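Local coordinates for putative MCP-type signal transduction protein (Campylobacter jejuni subsp. jejuni serotype O:2, PDB 4WY9), which serves as the periplasmic tandem-PAS sensing domain of the chemoreceptor Tlp1, probably recognising its ligands indirectly to steer chemotaxis, at residues 25-30 and 190-195; 76-81 and 105-110; 126-131 and 156-161; 151-156 and 217-222; 163-168 and 184-189. All coordinates share one frame; numbering follows the deposited sequence.

Interaction 1. Residues 25-30 and 190-195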
# COMPACT_ATOMS: atom_id res chain seq x y z
N THR A 25 3.76 -12.42 -6.42
CA THR A 25 4.10 -13.15 -5.24
C THR A 25 4.94 -12.31 -4.27
O THR A 25 4.71 -12.28 -3.06
CB THR A 25 4.87 -14.46 -5.59
OG1 THR A 25 3.97 -15.29 -6.33
CG2 THR A 25 5.36 -15.18 -4.35
N GLN A 26 5.93 -11.62 -4.82
CA GLN A 26 6.80 -10.80 -4.01
C GLN A 26 6.02 -9.65 -3.36
O GLN A 26 6.18 -9.38 -2.18
CB GLN A 26 7.94 -10.24 -4.84
CG GLN A 26 8.95 -9.48 -4.01
CD GLN A 26 10.25 -9.17 -4.80
OE1 GLN A 26 10.36 -9.54 -5.97
NE2 GLN A 26 11.15 -8.48 -4.18
N THR A 27 5.15 -9.02 -4.13
CA THR A 27 4.36 -7.91 -3.63
C THR A 27 3.37 -8.36 -2.55
O THR A 27 3.22 -7.71 -1.50
CB THR A 27 3.62 -7.23 -4.77
OG1 THR A 27 4.55 -6.91 -5.82
CG2 THR A 27 2.90 -5.98 -4.35
N GLN A 28 2.70 -9.48 -2.80
CA GLN A 28 1.76 -10.05 -1.85
C GLN A 28 2.48 -10.36 -0.54
O GLN A 28 1.94 -10.12 0.57
CB GLN A 28 1.10 -11.29 -2.41
CG GLN A 28 -0.04 -11.85 -1.57
CD GLN A 28 -0.77 -12.98 -2.26
OE1 GLN A 28 -1.97 -12.96 -2.40
NE2 GLN A 28 -0.06 -13.95 -2.61
N GLY A 29 3.71 -10.84 -0.63
CA GLY A 29 4.46 -11.17 0.58
C GLY A 29 4.80 -9.95 1.41
O GLY A 29 4.72 -9.99 2.63
N ILE A 30 5.16 -8.86 0.75
CA ILE A 30 5.46 -7.61 1.45
C ILE A 30 4.23 -7.08 2.16
O ILE A 30 4.29 -6.73 3.36
CB ILE A 30 6.03 -6.58 0.46
CG1 ILE A 30 7.45 -6.98 0.09
CG2 ILE A 30 5.99 -5.15 1.03
CD1 ILE A 30 8.01 -6.32 -1.15
N SER A 190 7.83 3.61 -3.95
CA SER A 190 9.20 3.64 -4.44
C SER A 190 9.93 2.36 -4.07
O SER A 190 10.82 1.90 -4.79
CB SER A 190 9.99 4.86 -3.88
OG SER A 190 9.49 6.10 -4.40
N ASP A 191 9.61 1.80 -2.91
CA ASP A 191 10.28 0.59 -2.45
C ASP A 191 9.85 -0.67 -3.19
O ASP A 191 10.60 -1.64 -3.25
CB ASP A 191 10.06 0.45 -0.96
CG ASP A 191 10.76 1.52 -0.18
OD1 ASP A 191 11.88 1.98 -0.57
OD2 ASP A 191 10.18 1.93 0.81
N ILE A 192 8.66 -0.64 -3.77
CA ILE A 192 8.21 -1.72 -4.63
C ILE A 192 8.78 -1.51 -6.02
O ILE A 192 9.20 -2.47 -6.69
CB ILE A 192 6.67 -1.79 -4.69
CG1 ILE A 192 6.08 -1.88 -3.28
CG2 ILE A 192 6.19 -2.95 -5.57
CD1 ILE A 192 6.56 -3.07 -2.53
N ALA A 193 8.81 -0.27 -6.47
CA ALA A 193 9.37 0.07 -7.78
C ALA A 193 10.84 -0.36 -7.90
O ALA A 193 11.31 -0.66 -8.99
CB ALA A 193 9.22 1.55 -8.05
N THR A 194 11.56 -0.38 -6.79
CA THR A 194 12.94 -0.84 -6.77
C THR A 194 13.09 -2.19 -7.46
O THR A 194 14.07 -2.40 -8.19
CB THR A 194 13.50 -0.93 -5.33
OG1 THR A 194 13.64 0.40 -4.83
CG2 THR A 194 14.85 -1.59 -5.27
N TYR A 195 12.16 -3.11 -7.25
CA TYR A 195 12.23 -4.38 -7.97
C TYR A 195 11.33 -4.41 -9.20
O TYR A 195 11.71 -4.96 -10.24
CB TYR A 195 11.97 -5.59 -7.06
CG TYR A 195 10.60 -5.71 -6.41
CD1 TYR A 195 9.53 -6.27 -7.09
CD2 TYR A 195 10.39 -5.30 -5.09
CE1 TYR A 195 8.30 -6.42 -6.50
CE2 TYR A 195 9.16 -5.43 -4.50
CZ TYR A 195 8.12 -6.02 -5.18
OH TYR A 195 6.89 -6.12 -4.56

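Interaction 2. Residues 76-81 and 105-110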
# COMPACT_ATOMS: atom_id res chain seq x y z
N SER A 76 7.35 -0.94 5.84
CA SER A 76 6.61 0.27 6.19
C SER A 76 7.60 1.43 6.36
O SER A 76 8.58 1.36 7.07
CB SER A 76 5.81 0.09 7.46
OG SER A 76 6.64 -0.28 8.55
N ASN A 77 7.35 2.47 5.62
CA ASN A 77 8.14 3.68 5.68
C ASN A 77 7.70 4.54 6.81
O ASN A 77 8.52 5.31 7.39
CB ASN A 77 8.05 4.36 4.29
CG ASN A 77 8.57 3.46 3.16
OD1 ASN A 77 7.80 2.63 2.51
ND2 ASN A 77 9.85 3.62 2.85
N PHE A 78 6.41 4.47 7.16
CA PHE A 78 5.91 5.18 8.30
C PHE A 78 4.96 4.33 9.11
O PHE A 78 4.27 3.45 8.58
CB PHE A 78 5.18 6.46 7.85
CG PHE A 78 6.04 7.40 7.05
CD1 PHE A 78 6.82 8.38 7.68
CD2 PHE A 78 6.15 7.28 5.65
CE1 PHE A 78 7.63 9.21 6.94
CE2 PHE A 78 6.94 8.15 4.93
CZ PHE A 78 7.68 9.11 5.57
N THR A 79 4.88 4.63 10.40
CA THR A 79 3.98 3.98 11.32
C THR A 79 3.28 5.07 12.11
O THR A 79 3.91 6.07 12.45
CB THR A 79 4.74 3.00 12.26
OG1 THR A 79 5.25 1.86 11.46
CG2 THR A 79 3.87 2.51 13.39
N TYR A 80 2.00 4.91 12.37
CA TYR A 80 1.27 5.94 13.13
C TYR A 80 0.25 5.37 14.07
O TYR A 80 -0.43 4.38 13.76
CB TYR A 80 0.61 6.95 12.19
CG TYR A 80 -0.12 6.34 11.02
CD1 TYR A 80 -1.46 5.94 11.12
CD2 TYR A 80 0.52 6.14 9.81
CE1 TYR A 80 -2.11 5.39 10.05
CE2 TYR A 80 -0.13 5.57 8.72
CZ TYR A 80 -1.44 5.20 8.86
OH TYR A 80 -2.12 4.63 7.77
N LEU A 81 0.12 6.02 15.23
CA LEU A 81 -0.95 5.79 16.17
C LEU A 81 -1.73 7.07 16.32
O LEU A 81 -1.20 8.08 16.82
CB LEU A 81 -0.44 5.31 17.52
CG LEU A 81 -1.55 5.08 18.56
CD1 LEU A 81 -2.50 3.99 18.15
CD2 LEU A 81 -0.95 4.76 19.92
N VAL A 105 -1.41 12.31 17.16
CA VAL A 105 -0.88 11.32 16.24
C VAL A 105 0.60 11.12 16.55
O VAL A 105 1.39 12.06 16.50
CB VAL A 105 -1.07 11.72 14.75
CG1 VAL A 105 -0.40 10.68 13.87
CG2 VAL A 105 -2.52 11.92 14.40
N MET A 106 0.97 9.90 16.91
CA MET A 106 2.36 9.51 17.05
C MET A 106 2.81 8.94 15.72
O MET A 106 2.38 7.84 15.35
CB MET A 106 2.53 8.48 18.14
CG MET A 106 1.99 8.95 19.50
SD MET A 106 1.86 7.64 20.76
CE MET A 106 3.53 7.51 21.26
N LEU A 107 3.65 9.68 14.99
CA LEU A 107 4.08 9.32 13.66
C LEU A 107 5.57 9.04 13.68
O LEU A 107 6.35 9.88 14.15
CB LEU A 107 3.77 10.45 12.67
CG LEU A 107 4.18 10.27 11.20
CD1 LEU A 107 3.49 9.06 10.56
CD2 LEU A 107 3.91 11.53 10.42
N TYR A 108 5.97 7.87 13.14
CA TYR A 108 7.35 7.45 13.12
C TYR A 108 7.85 7.19 11.70
O TYR A 108 7.11 6.63 10.89
CB TYR A 108 7.52 6.19 13.99
CG TYR A 108 7.28 6.47 15.45
CD1 TYR A 108 6.01 6.44 15.98
CD2 TYR A 108 8.34 6.79 16.30
CE1 TYR A 108 5.80 6.72 17.32
CE2 TYR A 108 8.13 7.08 17.62
CZ TYR A 108 6.84 7.03 18.12
OH TYR A 108 6.60 7.31 19.45
N ALA A 109 9.08 7.60 11.42
CA ALA A 109 9.79 7.30 10.20
C ALA A 109 11.07 6.55 10.53
O ALA A 109 11.48 6.45 11.68
CB ALA A 109 10.13 8.58 9.45
N ASP A 110 11.72 6.02 9.49
CA ASP A 110 12.99 5.35 9.70
C ASP A 110 14.04 6.37 10.16
O ASP A 110 14.01 7.53 9.74
CB ASP A 110 13.45 4.65 8.43
CG ASP A 110 12.63 3.40 8.13
OD1 ASP A 110 12.12 2.79 9.09
OD2 ASP A 110 12.52 3.03 6.94
O HOH W 1 10.72 6.65 6.48

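Interaction 3. Residues 126-131 and 156-161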
# COMPACT_ATOMS: atom_id res chain seq x y z
N ASP A 126 -2.19 16.35 10.06
CA ASP A 126 -3.58 15.97 9.85
C ASP A 126 -3.77 15.11 8.61
O ASP A 126 -4.84 14.50 8.44
CB ASP A 126 -4.46 17.23 9.78
CG ASP A 126 -4.73 17.78 11.18
OD1 ASP A 126 -5.05 16.98 12.07
OD2 ASP A 126 -4.62 18.99 11.39
N GLU A 127 -2.78 15.04 7.74
CA GLU A 127 -2.84 14.13 6.59
C GLU A 127 -3.11 12.71 7.08
O GLU A 127 -3.79 11.93 6.43
CB GLU A 127 -1.56 14.19 5.80
CG GLU A 127 -1.55 13.37 4.55
CD GLU A 127 -0.48 13.84 3.55
OE1 GLU A 127 0.55 13.24 3.54
OE2 GLU A 127 -0.69 14.85 2.89
N ILE A 128 -2.57 12.35 8.26
CA ILE A 128 -2.78 11.03 8.80
C ILE A 128 -4.23 10.85 9.29
O ILE A 128 -4.90 9.87 8.96
CB ILE A 128 -1.80 10.73 9.95
CG1 ILE A 128 -0.35 10.76 9.46
CG2 ILE A 128 -2.13 9.37 10.59
CD1 ILE A 128 -0.04 9.76 8.39
N ALA A 129 -4.71 11.81 10.06
CA ALA A 129 -6.04 11.73 10.62
C ALA A 129 -7.11 11.72 9.56
O ALA A 129 -8.18 11.14 9.74
CB ALA A 129 -6.28 12.85 11.62
N ASN A 130 -6.84 12.35 8.43
CA ASN A 130 -7.80 12.47 7.35
C ASN A 130 -7.70 11.40 6.26
O ASN A 130 -8.45 11.43 5.29
CB ASN A 130 -7.69 13.87 6.73
CG ASN A 130 -8.17 14.99 7.67
OD1 ASN A 130 -9.03 14.76 8.52
ND2 ASN A 130 -7.57 16.15 7.57
N LEU A 131 -6.83 10.40 6.47
CA LEU A 131 -6.75 9.29 5.53
C LEU A 131 -8.10 8.61 5.40
O LEU A 131 -8.83 8.45 6.39
CB LEU A 131 -5.73 8.28 5.98
CG LEU A 131 -4.25 8.62 5.90
CD1 LEU A 131 -3.44 7.56 6.62
CD2 LEU A 131 -3.80 8.76 4.46
N MET A 156 1.08 11.34 -0.75
CA MET A 156 1.27 11.81 0.63
C MET A 156 2.49 12.70 0.69
O MET A 156 3.36 12.68 -0.19
CB MET A 156 1.43 10.65 1.60
CG MET A 156 0.23 9.78 1.73
SD MET A 156 0.44 8.45 2.93
CE MET A 156 0.30 9.33 4.47
N ASN A 157 2.57 13.49 1.74
CA ASN A 157 3.72 14.34 1.99
C ASN A 157 3.85 14.50 3.48
O ASN A 157 3.12 15.29 4.10
CB ASN A 157 3.60 15.69 1.28
CG ASN A 157 4.87 16.50 1.38
OD1 ASN A 157 5.57 16.47 2.41
ND2 ASN A 157 5.22 17.17 0.30
N LEU A 158 4.79 13.78 4.08
CA LEU A 158 4.94 13.78 5.55
C LEU A 158 6.21 14.45 6.03
O LEU A 158 6.27 14.89 7.18
CB LEU A 158 4.88 12.37 6.07
CG LEU A 158 3.58 11.62 5.81
CD1 LEU A 158 3.72 10.19 6.25
CD2 LEU A 158 2.42 12.30 6.51
N GLU A 159 7.22 14.55 5.16
CA GLU A 159 8.51 15.12 5.56
C GLU A 159 9.01 16.21 4.61
O GLU A 159 10.11 16.70 4.79
CB GLU A 159 9.57 14.03 5.65
CG GLU A 159 9.26 12.95 6.68
CD GLU A 159 10.31 11.87 6.68
OE1 GLU A 159 10.41 11.15 5.68
OE2 GLU A 159 11.04 11.76 7.71
N GLY A 160 8.17 16.67 3.71
CA GLY A 160 8.51 17.75 2.81
C GLY A 160 8.38 17.42 1.34
O GLY A 160 8.05 18.29 0.53
N GLN A 161 8.58 16.14 0.99
CA GLN A 161 8.51 15.74 -0.41
C GLN A 161 7.35 14.80 -0.63
O GLN A 161 7.07 13.95 0.18
CB GLN A 161 9.79 15.09 -0.88
CG GLN A 161 11.09 15.81 -0.51
CD GLN A 161 12.26 14.83 -0.32
OE1 GLN A 161 12.06 13.61 -0.14
NE2 GLN A 161 13.49 15.37 -0.36

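Interaction 4. Residues 151-156 and 217-222. With ACT (acetate ion), chain B.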
# COMPACT_ATOMS: atom_id res chain seq x y z
N GLY A 151 -6.03 1.07 1.83
CA GLY A 151 -6.41 2.13 0.92
C GLY A 151 -6.09 1.88 -0.53
O GLY A 151 -5.60 0.81 -0.90
N ARG A 152 -6.37 2.87 -1.36
CA ARG A 152 -5.94 2.90 -2.75
C ARG A 152 -4.61 3.68 -2.80
O ARG A 152 -4.24 4.36 -1.82
CB ARG A 152 -7.01 3.49 -3.65
CG ARG A 152 -7.50 4.87 -3.22
CD ARG A 152 -7.93 5.70 -4.42
NE ARG A 152 -6.74 6.04 -5.20
CZ ARG A 152 -6.75 6.79 -6.28
NH1 ARG A 152 -7.92 7.25 -6.75
NH2 ARG A 152 -5.59 6.99 -6.94
N PRO A 153 -3.90 3.65 -3.93
CA PRO A 153 -2.70 4.47 -4.04
C PRO A 153 -3.03 5.95 -3.96
O PRO A 153 -3.96 6.41 -4.63
CB PRO A 153 -2.12 4.08 -5.41
CG PRO A 153 -2.67 2.72 -5.64
CD PRO A 153 -4.05 2.79 -5.12
N ILE A 154 -2.30 6.68 -3.13
CA ILE A 154 -2.54 8.11 -2.92
C ILE A 154 -1.24 8.85 -2.86
O ILE A 154 -0.18 8.24 -2.63
CB ILE A 154 -3.34 8.39 -1.62
CG1 ILE A 154 -2.58 7.98 -0.38
CG2 ILE A 154 -4.75 7.77 -1.65
CD1 ILE A 154 -3.18 8.43 0.93
N LYS A 155 -1.30 10.16 -3.06
CA LYS A 155 -0.18 11.04 -2.81
C LYS A 155 -0.12 11.37 -1.32
O LYS A 155 -1.17 11.62 -0.68
CB LYS A 155 -0.31 12.32 -3.62
CG LYS A 155 0.76 13.37 -3.36
CD LYS A 155 0.31 14.79 -3.79
CE LYS A 155 -0.19 14.91 -5.19
NZ LYS A 155 -0.76 16.27 -5.46
N MET A 156 1.08 11.34 -0.75
CA MET A 156 1.27 11.81 0.63
C MET A 156 2.49 12.70 0.69
O MET A 156 3.36 12.68 -0.19
CB MET A 156 1.43 10.65 1.60
CG MET A 156 0.23 9.78 1.73
SD MET A 156 0.44 8.45 2.93
CE MET A 156 0.30 9.33 4.47
N PHE A 217 -6.60 1.79 -10.44
CA PHE A 217 -5.73 2.86 -10.00
C PHE A 217 -4.30 2.40 -9.88
O PHE A 217 -4.00 1.44 -9.17
CB PHE A 217 -6.24 3.46 -8.69
CG PHE A 217 -7.55 4.14 -8.81
CD1 PHE A 217 -7.67 5.36 -9.49
CD2 PHE A 217 -8.69 3.56 -8.29
CE1 PHE A 217 -8.89 5.96 -9.61
CE2 PHE A 217 -9.94 4.18 -8.42
CZ PHE A 217 -10.03 5.36 -9.09
N MET A 218 -3.40 3.08 -10.59
CA MET A 218 -2.03 2.65 -10.69
C MET A 218 -1.16 3.12 -9.52
O MET A 218 -1.15 4.28 -9.16
CB MET A 218 -1.44 3.10 -12.00
CG MET A 218 -2.05 2.34 -13.18
SD MET A 218 -1.45 2.89 -14.79
CE MET A 218 -2.39 4.39 -14.98
N ALA A 219 -0.45 2.17 -8.94
CA ALA A 219 0.54 2.41 -7.89
C ALA A 219 1.92 2.63 -8.48
O ALA A 219 2.71 3.44 -7.98
CB ALA A 219 0.57 1.21 -6.97
N ILE A 220 2.22 1.89 -9.55
CA ILE A 220 3.50 1.93 -10.22
C ILE A 220 3.28 1.82 -11.71
O ILE A 220 2.56 0.92 -12.16
CB ILE A 220 4.46 0.82 -9.77
CG1 ILE A 220 4.76 0.92 -8.26
CG2 ILE A 220 5.77 0.84 -10.54
CD1 ILE A 220 5.39 -0.29 -7.69
N HIS A 221 3.91 2.71 -12.48
CA HIS A 221 3.94 2.67 -13.93
C HIS A 221 5.28 3.25 -14.34
O HIS A 221 5.73 4.22 -13.73
CB HIS A 221 2.77 3.42 -14.53
CG HIS A 221 2.59 3.27 -16.01
ND1 HIS A 221 3.45 3.82 -16.94
CD2 HIS A 221 1.68 2.59 -16.73
CE1 HIS A 221 3.07 3.48 -18.15
NE2 HIS A 221 1.97 2.75 -18.04
N PRO A 222 5.90 2.74 -15.41
CA PRO A 222 7.15 3.35 -15.88
C PRO A 222 7.04 4.85 -16.13
O PRO A 222 7.99 5.59 -15.93
CB PRO A 222 7.43 2.57 -17.17
CG PRO A 222 6.79 1.26 -16.98
CD PRO A 222 5.58 1.51 -16.16
C ACT B . -0.30 0.91 -20.19
O ACT B . 0.33 2.00 -20.18
OXT ACT B . -1.12 0.71 -21.14
CH3 ACT B . -0.13 -0.09 -19.10

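Interaction 5. Residues 163-168 and 184-189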
# COMPACT_ATOMS: atom_id res chain seq x y z
N PHE A 163 5.24 11.67 -2.09
CA PHE A 163 5.47 10.30 -2.49
C PHE A 163 4.15 9.57 -2.72
O PHE A 163 3.09 10.02 -2.26
CB PHE A 163 6.36 9.54 -1.49
CG PHE A 163 5.73 9.32 -0.12
CD1 PHE A 163 5.77 10.30 0.83
CD2 PHE A 163 5.20 8.11 0.21
CE1 PHE A 163 5.22 10.10 2.09
CE2 PHE A 163 4.65 7.89 1.47
CZ PHE A 163 4.67 8.88 2.40
N ASP A 164 4.20 8.49 -3.47
CA ASP A 164 3.04 7.67 -3.75
C ASP A 164 2.97 6.51 -2.77
O ASP A 164 3.98 5.83 -2.54
CB ASP A 164 3.08 7.20 -5.18
CG ASP A 164 3.21 8.35 -6.13
OD1 ASP A 164 2.31 9.18 -6.16
OD2 ASP A 164 4.22 8.41 -6.88
N ALA A 165 1.82 6.30 -2.19
CA ALA A 165 1.70 5.46 -1.02
C ALA A 165 0.44 4.64 -0.98
O ALA A 165 -0.55 4.97 -1.62
CB ALA A 165 1.76 6.32 0.22
N VAL A 166 0.46 3.59 -0.15
CA VAL A 166 -0.76 2.93 0.26
C VAL A 166 -0.73 2.76 1.78
O VAL A 166 0.33 2.54 2.37
CB VAL A 166 -0.98 1.58 -0.45
CG1 VAL A 166 0.17 0.58 -0.14
CG2 VAL A 166 -2.32 0.98 -0.09
N ASN A 167 -1.90 2.86 2.39
CA ASN A 167 -2.02 2.76 3.83
C ASN A 167 -2.75 1.51 4.26
O ASN A 167 -3.69 1.07 3.61
CB ASN A 167 -2.71 3.99 4.39
CG ASN A 167 -1.84 5.21 4.30
OD1 ASN A 167 -1.05 5.47 5.21
ND2 ASN A 167 -1.93 5.91 3.19
N VAL A 168 -2.31 0.98 5.40
CA VAL A 168 -2.86 -0.21 6.01
C VAL A 168 -3.14 0.16 7.45
O VAL A 168 -2.24 0.71 8.09
CB VAL A 168 -1.89 -1.38 5.93
CG1 VAL A 168 -2.42 -2.59 6.62
CG2 VAL A 168 -1.57 -1.73 4.43
N GLY A 184 -1.68 2.31 12.18
CA GLY A 184 -1.50 2.05 10.78
C GLY A 184 -0.09 2.20 10.29
O GLY A 184 0.81 2.64 11.03
N MET A 185 0.10 1.85 9.03
CA MET A 185 1.37 1.88 8.37
C MET A 185 1.24 2.43 6.95
O MET A 185 0.19 2.22 6.32
CB MET A 185 1.99 0.49 8.27
CG MET A 185 2.12 -0.22 9.58
SD MET A 185 2.31 -1.96 9.21
CE MET A 185 2.58 -2.67 10.77
N THR A 186 2.30 3.06 6.47
CA THR A 186 2.37 3.57 5.12
C THR A 186 3.48 2.89 4.37
O THR A 186 4.62 2.91 4.83
CB THR A 186 2.60 5.10 5.08
OG1 THR A 186 1.64 5.76 5.87
CG2 THR A 186 2.55 5.61 3.68
N LEU A 187 3.16 2.34 3.19
CA LEU A 187 4.13 1.82 2.26
C LEU A 187 4.35 2.85 1.15
O LEU A 187 3.39 3.29 0.53
CB LEU A 187 3.67 0.50 1.66
CG LEU A 187 4.47 -0.12 0.52
CD1 LEU A 187 5.86 -0.48 0.94
CD2 LEU A 187 3.72 -1.35 -0.01
N ASP A 188 5.60 3.24 0.96
CA ASP A 188 6.00 4.09 -0.15
C ASP A 188 6.25 3.21 -1.37
O ASP A 188 7.12 2.35 -1.34
CB ASP A 188 7.24 4.90 0.22
CG ASP A 188 7.72 5.85 -0.85
OD1 ASP A 188 7.37 5.71 -2.04
OD2 ASP A 188 8.52 6.75 -0.50
N PHE A 189 5.51 3.41 -2.45
CA PHE A 189 5.64 2.53 -3.60
C PHE A 189 7.01 2.60 -4.28
O PHE A 189 7.33 1.73 -5.09
CB PHE A 189 4.53 2.78 -4.62
CG PHE A 189 3.21 2.14 -4.23
CD1 PHE A 189 3.11 0.75 -4.12
CD2 PHE A 189 2.10 2.90 -3.93
CE1 PHE A 189 1.94 0.14 -3.78
CE2 PHE A 189 0.91 2.29 -3.57
CZ PHE A 189 0.82 0.92 -3.49
O HOH W 2 6.70 7.37 -4.17

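Interaction 1. Residues 25-30 and 190-195
I192 opens the contact from the helix that holds 190-195, in a modest apolar meeting with I30. In the conformer described, one of two, I192 CD1 and I30 CD1 approach tip to tip at 3.8 Å. CG2 of the same isoleucine lies near T27 OG1, at the limit of contact. The backbone carbonyl of I192 has another role: its oxygen stands 3.4 Å above the plane of the Y195 ring, over the centre.

The two helices run nearly antiparallel, at 152°, and the segment axes come no closer than 11.3 Å, so long side chains have to span the gap. This is a helix-on-helix contact of the tandem-PAS sensor: the long helix 8-51 is met by the short helix 190-196, which follows the last strand of the first module's sheet.

Y195 does most of the bridging. With CG set between the backbone N and the carbonyl carbon (chi1 63°), its ring lies back over the I192 oxygen. The ring is sandwiched, with that oxygen on one face and the side-chain amide of Q26 on the opposite one. Amide and ring planes differ by only 9°, and Q26 NE2 comes to 3.4 Å from Y195 CD2, offset toward the rim. Q26 CG adds a CH-pi contact, 4.1 Å from the ring centroid. At the ring edge Y195 OH donates to T27 OG1 over 2.8 Å, and the T27 hydroxyl is in turn hydrogen-bonded to Y23 O. I30 CD1 packs obliquely on the same ring, 3.7 Å from Y195 CE2.

Interaction 2. Residues 76-81 and 105-110
L107 fills the space between F78 and Y80 on one face of this antiparallel strand pair. A chi1 of 179° puts its CG anti to the backbone N and a chi2 of 61° then sets CD1, which lies 3.9 Å from Y80 CB and 4.1 Å from F78 CB. Next along this face, F78 CE1 lies against A109 CB at 3.6 Å, and at the other end V105 CG1 reaches Y80 CB. The opposite face holds L81 and M106 side by side, pointing the same way, with L81 CD2 4.1 Å from M106 SD.

The backbone ladder is regular from T79 to L81 against M106 to Y108. T79 and Y108 form one hydrogen-bonded pair, in which Y108 N reaches T79 O at 2.8 Å; L81 and M106 form the next. Y80 with L107 is the non-hydrogen-bonded pair between them, where Y80 CA approaches M106 O at 3.1 Å as a CA-H...O contact.

Toward D110 direct pairing gives way to solvent: one water donates to N77 O and accepts from D110 N. Here N77 and F78 both face T186, a classic beta bulge, while the N77 amide bonds D191 and D188 N.

Strand 78-83 lies between strands 104-110 and 179-188 in the first module's sheet. Helix 59-70 covers the face of T79, L81, M106 and Y108, and L158 and L131 meet F78 and Y80 on the other.

Interaction 3. Residues 126-131 and 156-161
E127 reaches across to the backbone of N157, where the chain leaves strand 154-156 for a loop of the first PAS-like module that is shaped by an Asx motif. The glutamate CG is anti to the backbone N (chi1 -176°) and the chain stays extended beyond it, which brings the carboxylate to the loop. OE1 accepts from N157 N at 2.7 Å through its syn lone pair, nearly straight (171°). The same oxygen lies 3.4 Å from M156 CB and also touches L158 CD2, so its setting is partly apolar.

Next to this bond lies a small apolar cluster. M156 bends at its last torsion (chi3 75°), which turns CE toward the short helix; CE is 4.0 Å from I128 CD1 and 4.1 Å from L131 CD2. I128 CD1 also meets L158 CD2, the side chains crossing at about a right angle. Y80 packs on I128 and L131, tying the cluster to the sheet.

Within the loop, the N157 amide makes two bonds to the backbone of G160. N157 ND2, which also bonds D162, donates to G160 O from above the carbonyl plane. N157 OD1 accepts from G160 N at 2.9 Å, in the plane of the amide carbonyl.

Interaction 4. Residues 151-156 and 217-222
R152 lays its guanidinium flat on the F217 ring, at a junction between the two modules of the tandem-PAS fold: 151-156 leads into strand 154-156 of the first sheet, while 217-222 includes the outermost strand 218-220 of the second. This cation-pi stack is the tighter half of the contact, although both residues are partly exposed. R152 CZ is 3.9 Å from the ring centroid with the planes 27° apart, and NH1 comes to 3.3 Å from F217 CE1. The arginine is bent at chi2 and chi3 and folds back onto the backbone of the next residue, where NE and NH2 grip P153 O side-on, NE at 2.9 Å. NH2 also bonds L228 O, so the group is fixed in rotation.

The buried half is looser and purely van der Waals. P153 CG rests 3.8 Å from A219 CB, and P153 CD lies 4.2 Å from F217 CB.

Past the corner at A219 the chain runs away from 151-156, and H221 meets an acetate, probably from the crystallisation liquor, that Y257 and S260 also bind. At the edge of the ring H221 NE2 donates to the acetate O at 2.8 Å, nearly straight (169°).

Interaction 5. Residues 163-168 and 184-189
F163 has T186 CG2 at its ring edge, close to the plane and 3.8 Å from F163 CE2. The carboxylate of D188 comes to the same ring obliquely: its plane is turned 34° from that of the ring, and D188 CG lies 3.5 Å from F163 CD2. The F78 ring meets F163 as well. F189, at the end of the other strand, packs obliquely against the backbone of D164 and A165, and its CZ is pressed to 3.4 Å from V166 CG1. V166 CG1 sits between the backbone N and the carbonyl carbon (chi1 61°), and it also meets L187 CB.

A third flat group, the N167 amide, is polar. N167 and T186 lie side by side, pointing the same way, and T186 OG1 donates to N167 OD1 at 2.8 Å, tilted 31° from the carbonyl plane. The hydroxyls of T186 on the adjacent strand and of Y80 one strand further on both hydrogen-bond this buried oxygen. On the same face T186 CG2 touches A165 CB.

Between the faces, V166 with L187 and V168 with M185 each exchange two backbone bonds; M185 N to V168 O, for example, is 2.8 Å. F189 N adds one more to D164 O at 2.9 Å. At this end a water accepts from D164 N and donates to D188 OD1, an oxygen that also caps S190 N.

The antiparallel ladder, with a capping aspartate leading into helix 190-196, is the hairpin 163-173/179-188, consistent with the hairpin of the last two sheet strands, 179-188 being central, in a PAS-like (Cache) sensor module.

In the fold
Interactions 2 and 5 are buried strand pairings of one sheet, with strands 78-83 and 179-188 adjacent; the N77 bulge, bonded to T186 and D188, joins them. Interaction 3, partly buried beside that sheet, relies on a single carboxylate bond and an apolar cluster where the ladders use many backbone bonds. M156 lies in a segment of interactions 3 and 4 but touches across only interaction 3; strand 154-156 pairs with 163-173 of interaction 5. Interactions 1 and 4, largely buried though Q26 is exposed and R152 and F217 partly so, join separate elements through side chains: a stacked amide and a hydroxyl bond in one, a stacked guanidinium in the other. They meet where I192 packs on I220.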